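CBS domain-containing protein CBSX2 (Arabidopsis thaliana, PDB 3SL7) regulates the thioredoxin system in the chloroplast through a pair of CBS domains, and thereby modulates plant development. Local coordinates at the interface of chains A and B. Coordinates in Å, arbitrary orientation; residue numbers count along the deposited sequence, not the author numbering. Chains: chain A/B, CBS domain-containing protein CBSX2.

Contact 1: the interface of chains A and B. Residues chain A 150-151, 154-155, 158; chain B 85, 88-89, 92.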
loop_
_atom_site.group_PDB
_atom_site.type_symbol
_atom_site.label_atom_id
_atom_site.label_comp_id
_atom_site.label_asym_id
_atom_site.label_seq_id
_atom_site.Cartn_x
_atom_site.Cartn_y
_atom_site.Cartn_z
ATOM N N VAL A 150 0.274 6.542 11.584
ATOM C CA VAL A 150 -0.095 7.844 12.128
ATOM C C VAL A 150 -1.609 7.951 12.223
ATOM O O VAL A 150 -2.144 8.454 13.201
ATOM C CB VAL A 150 0.481 9.004 11.285
ATOM C CG1 VAL A 150 -0.026 10.345 11.804
ATOM C CG2 VAL A 150 2.011 8.962 11.297
ATOM N N VAL A 151 -2.309 7.460 11.211
ATOM C CA VAL A 151 -3.767 7.436 11.272
ATOM C C VAL A 151 -4.242 6.553 12.438
ATOM O O VAL A 151 -5.161 6.904 13.181
ATOM C CB VAL A 151 -4.352 6.938 9.956
ATOM C CG1 VAL A 151 -5.876 6.785 10.062
ATOM C CG2 VAL A 151 -3.960 7.887 8.830
ATOM N N ALA A 154 -4.005 8.602 15.615
ATOM C CA ALA A 154 -5.105 9.560 15.759
ATOM C C ALA A 154 -6.401 8.860 16.173
ATOM O O ALA A 154 -7.155 9.360 17.008
ATOM C CB ALA A 154 -5.308 10.341 14.468
ATOM N N LEU A 155 -6.652 7.693 15.590
ATOM C CA LEU A 155 -7.837 6.910 15.925
ATOM C C LEU A 155 -7.807 6.443 17.382
ATOM O O LEU A 155 -8.789 6.590 18.111
ATOM C CB LEU A 155 -7.922 5.690 15.017
ATOM C CG LEU A 155 -8.750 5.668 13.724
ATOM C CD1 LEU A 155 -9.908 6.660 13.669
ATOM C CD2 LEU A 155 -7.959 5.549 12.421
ATOM N N LYS A 158 -8.400 9.340 19.801
ATOM C CA LYS A 158 -9.812 9.703 19.868
ATOM C C LYS A 158 -10.607 8.722 20.712
ATOM O O LYS A 158 -11.491 9.112 21.469
ATOM C CB LYS A 158 -10.434 9.732 18.471
ATOM C CG LYS A 158 -11.910 10.129 18.474
ATOM C CD LYS A 158 -12.490 10.147 17.065
ATOM C CE LYS A 158 -13.004 8.777 16.646
ATOM N NZ LYS A 158 -14.411 8.543 17.099
ATOM N N PHE B 85 -0.515 16.286 12.045
ATOM C CA PHE B 85 -1.249 15.427 12.954
ATOM C C PHE B 85 -2.501 16.129 13.476
ATOM O O PHE B 85 -3.559 15.513 13.614
ATOM C CB PHE B 85 -0.376 14.962 14.115
ATOM C CG PHE B 85 -0.993 13.859 14.911
ATOM C CD1 PHE B 85 -1.056 12.575 14.389
ATOM C CD2 PHE B 85 -1.529 14.103 16.164
ATOM C CE1 PHE B 85 -1.633 11.549 15.105
ATOM C CE2 PHE B 85 -2.105 13.082 16.891
ATOM C CZ PHE B 85 -2.158 11.797 16.356
ATOM N N LEU B 88 -5.182 15.945 10.918
ATOM C CA LEU B 88 -5.652 14.570 10.917
ATOM C C LEU B 88 -6.625 14.310 12.065
ATOM O O LEU B 88 -7.675 13.697 11.868
ATOM C CB LEU B 88 -4.468 13.611 11.020
ATOM C CG LEU B 88 -4.862 12.144 11.138
ATOM C CD1 LEU B 88 -5.668 11.733 9.908
ATOM C CD2 LEU B 88 -3.626 11.298 11.286
ATOM N N GLN B 89 -6.277 14.769 13.266
ATOM C CA GLN B 89 -7.168 14.612 14.407
ATOM C C GLN B 89 -8.491 15.308 14.154
ATOM O O GLN B 89 -9.539 14.810 14.551
ATOM C CB GLN B 89 -6.521 15.140 15.700
ATOM C CG GLN B 89 -5.360 14.280 16.173
ATOM C CD GLN B 89 -4.925 14.621 17.584
ATOM O OE1 GLN B 89 -4.236 15.609 17.801
ATOM N NE2 GLN B 89 -5.326 13.798 18.548
ATOM N N ILE B 92 -10.384 12.989 11.901
ATOM C CA ILE B 92 -10.837 11.842 12.678
ATOM C C ILE B 92 -12.011 12.209 13.599
ATOM O O ILE B 92 -12.918 11.409 13.804
ATOM C CB ILE B 92 -9.699 11.238 13.515
ATOM C CG1 ILE B 92 -8.632 10.654 12.598
ATOM C CG2 ILE B 92 -10.244 10.149 14.446
ATOM C CD1 ILE B 92 -9.132 9.501 11.806
HETATM O O HOH W 1 -7.324 12.033 17.346
#

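Contact 2: the interface of chains A and B. Residues chain A 26, 29-30, 33, 59, 92; chain B 151-152, 155.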
loop_
_atom_site.group_PDB
_atom_site.type_symbol
_atom_site.label_atom_id
_atom_site.label_comp_id
_atom_site.label_asym_id
_atom_site.label_seq_id
_atom_site.Cartn_x
_atom_site.Cartn_y
_atom_site.Cartn_z
ATOM N N ASP A 26 14.937 -8.147 -8.959
ATOM C CA ASP A 26 13.861 -9.125 -9.104
ATOM C C ASP A 26 13.350 -9.598 -7.755
ATOM O O ASP A 26 12.139 -9.666 -7.527
ATOM C CB ASP A 26 14.332 -10.342 -9.919
ATOM C CG ASP A 26 14.273 -10.103 -11.409
ATOM O OD1 ASP A 26 13.590 -9.140 -11.815
ATOM O OD2 ASP A 26 14.896 -10.879 -12.170
ATOM N N LEU A 29 11.488 -6.777 -6.063
ATOM C CA LEU A 29 10.158 -6.678 -6.662
ATOM C C LEU A 29 9.235 -7.767 -6.124
ATOM O O LEU A 29 8.090 -7.495 -5.774
ATOM C CB LEU A 29 10.238 -6.760 -8.191
ATOM C CG LEU A 29 10.701 -5.492 -8.902
ATOM C CD1 LEU A 29 10.974 -5.762 -10.384
ATOM C CD2 LEU A 29 9.695 -4.374 -8.730
ATOM N N GLU A 30 9.742 -8.996 -6.048
ATOM C CA GLU A 30 8.951 -10.118 -5.540
ATOM C C GLU A 30 8.493 -9.857 -4.103
ATOM O O GLU A 30 7.341 -10.119 -3.744
ATOM C CB GLU A 30 9.745 -11.427 -5.615
ATOM C CG GLU A 30 8.873 -12.677 -5.571
ATOM C CD GLU A 30 9.669 -13.956 -5.744
ATOM O OE1 GLU A 30 9.114 -15.043 -5.470
ATOM O OE2 GLU A 30 10.847 -13.875 -6.154
ATOM N N VAL A 33 5.689 -7.244 -3.975
ATOM C CA VAL A 33 4.376 -7.736 -4.385
ATOM C C VAL A 33 3.834 -8.780 -3.415
ATOM O O VAL A 33 2.634 -8.836 -3.175
ATOM C CB VAL A 33 4.351 -8.277 -5.858
ATOM C CG1 VAL A 33 4.933 -7.251 -6.805
ATOM C CG2 VAL A 33 5.086 -9.603 -5.976
ATOM N N LEU A 59 11.381 -0.031 -10.969
ATOM C CA LEU A 59 10.758 -0.163 -12.290
ATOM C C LEU A 59 10.874 1.104 -13.130
ATOM O O LEU A 59 10.020 1.383 -13.961
ATOM C CB LEU A 59 9.286 -0.560 -12.150
ATOM C CG LEU A 59 9.072 -1.974 -11.610
ATOM C CD1 LEU A 59 7.624 -2.187 -11.234
ATOM C CD2 LEU A 59 9.539 -3.015 -12.621
ATOM N N ILE A 92 10.501 -5.382 -16.645
ATOM C CA ILE A 92 10.850 -6.600 -15.927
ATOM C C ILE A 92 11.991 -7.333 -16.629
ATOM O O ILE A 92 12.840 -7.936 -15.979
ATOM C CB ILE A 92 9.647 -7.543 -15.767
ATOM C CG1 ILE A 92 8.602 -6.912 -14.844
ATOM C CG2 ILE A 92 10.096 -8.883 -15.188
ATOM C CD1 ILE A 92 9.092 -6.757 -13.442
ATOM N N VAL B 151 2.374 -6.735 -11.508
ATOM C CA VAL B 151 3.822 -6.870 -11.453
ATOM C C VAL B 151 4.208 -8.326 -11.174
ATOM O O VAL B 151 5.128 -8.867 -11.784
ATOM C CB VAL B 151 4.430 -5.946 -10.389
ATOM C CG1 VAL B 151 5.922 -6.201 -10.258
ATOM C CG2 VAL B 151 4.147 -4.491 -10.740
ATOM N N ARG B 152 3.500 -8.956 -10.242
ATOM C CA ARG B 152 3.750 -10.352 -9.917
ATOM C C ARG B 152 3.606 -11.219 -11.164
ATOM O O ARG B 152 4.380 -12.153 -11.377
ATOM C CB ARG B 152 2.791 -10.812 -8.823
ATOM C CG ARG B 152 3.033 -12.211 -8.304
ATOM C CD ARG B 152 2.175 -12.448 -7.069
ATOM N NE ARG B 152 2.153 -13.849 -6.676
ATOM C CZ ARG B 152 1.377 -14.765 -7.240
ATOM N NH1 ARG B 152 0.560 -14.423 -8.228
ATOM N NH2 ARG B 152 1.419 -16.024 -6.823
ATOM N N LEU B 155 6.598 -10.788 -13.468
ATOM C CA LEU B 155 7.723 -11.504 -12.873
ATOM C C LEU B 155 7.635 -13.001 -13.108
ATOM O O LEU B 155 8.616 -13.637 -13.490
ATOM C CB LEU B 155 7.810 -11.217 -11.367
ATOM C CG LEU B 155 8.430 -9.835 -11.134
ATOM C CD1 LEU B 155 7.965 -9.085 -9.889
ATOM C CD2 LEU B 155 9.941 -9.756 -11.369
#

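Contact 1: the interface of chains A and B
A:Ala154 and A:Leu155, on the C-terminal helix 147-159 of one CBS-pair subunit, meet B:Leu88 and B:Ile92 on helix 85-93 of the other, a helix-on-helix patch of the two-chain deposited assembly, probably the dimer typical of CBS-pair proteins. Packing is tightest around B:Ile92, which hides 73 Å² of its surface. Its CD1 lies 3.5 Å from CD1 of A:Leu155. The branch methyl CG2 touches that same leucine CD1 and also the aliphatic stem of A:Lys158, 3.5 Å from CD, and so is wedged between the two chain A side chains. The lysine chain is extended as far as CD, which brings CD to the isoleucine methyl, and the bend at chi3 (87°) keeps CE near it. A:Ala154 sits between B:Ile92 and B:Phe85, and its small side chain probably allows helix 85-93 of chain B to approach closely: its CB touches CG1 of B:Ile92 and sits 3.7 Å from CD2 of B:Leu88. The same leucine methyl also reaches CG1 of A:Val150.

B:Phe85 closes the end of the patch, turning its edge to A:Val150. Its CG points away from the backbone N (chi1 -168°), bringing CD1 to 3.6 Å from CG1 of A:Val150. The backbone O of A:Val150 lies in the plane of the ring, at its edge, whereas CA of A:Ala154 lies off that plane, near CZ. Contact is looser on the hydrated side, where B:Gln89 hides little surface and its CG stays 4.3 Å from CB of A:Ala154. Here a water takes over from direct packing: the amide NE2 of B:Gln89 donates to it over 2.9 Å, with 155° at the hydrogen, and the water lies 2.7 Å from the backbone O of A:Ala154.

Contact 2: the interface of chains A and B
B:Leu155, on the C-terminal helix 147-158, inserts its forked end between A:Leu29 of helix 25-35 and A:Ile92 of helix 85-93, at a second patch between the two CBS-pair chains of the assembly. The leucine contacts come first: CD1 of B:Leu155 rests 3.7 Å from CB of A:Leu29, and CD2 lies equally far, 3.7 Å, from CD1 of A:Ile92, whose side chain crosses it at about a right angle. CD1 thus packs on helix 25-35, while CD2 meets helix 85-93 and also A:Asp26 of helix 25-35, and 73 Å² of the leucine is hidden. Cutting this leucine back to alanine removes both methyls and is likely to open a gap between A:Leu29 and A:Ile92, leaving CB of the one and CD1 of the other without their partner.

Valine-to-valine packing forms the next group. CG1 of A:Val33 meets CG1 of B:Val151 at 3.7 Å. With chi1 at -52°, the other methyl of A:Val33, CG2, stands between its own backbone N and carbonyl carbon and faces the stem of B:Arg152, 3.9 Å from CB. The arginine takes part through this aliphatic stem, its chain extended from CG to NE and carrying the guanidinium onward from the valine.

Apolar and polar groups meet where the carboxylate of A:Asp26 borders the leucine: its OD1 lies 3.7 Å from CD2 of B:Leu155.

The centres of contact 1 and contact 2 lie about 33 Å apart, at opposite ends of the same two-fold interface. Each uses the C-terminal helix of one subunit, from chain A in contact 1 and from chain B in contact 2, against helix 85-93 of the other. Residues 92, 151 and 155 therefore recur with the chains exchanged, and contact 2 adjoins the symmetry twin of contact 1, extending it to helix 25-35. Together with their twins they describe a reciprocal packing of each C-terminal helix against the other subunit that clasps the two CBS pairs at both ends, probably steadying a ring-like dimer.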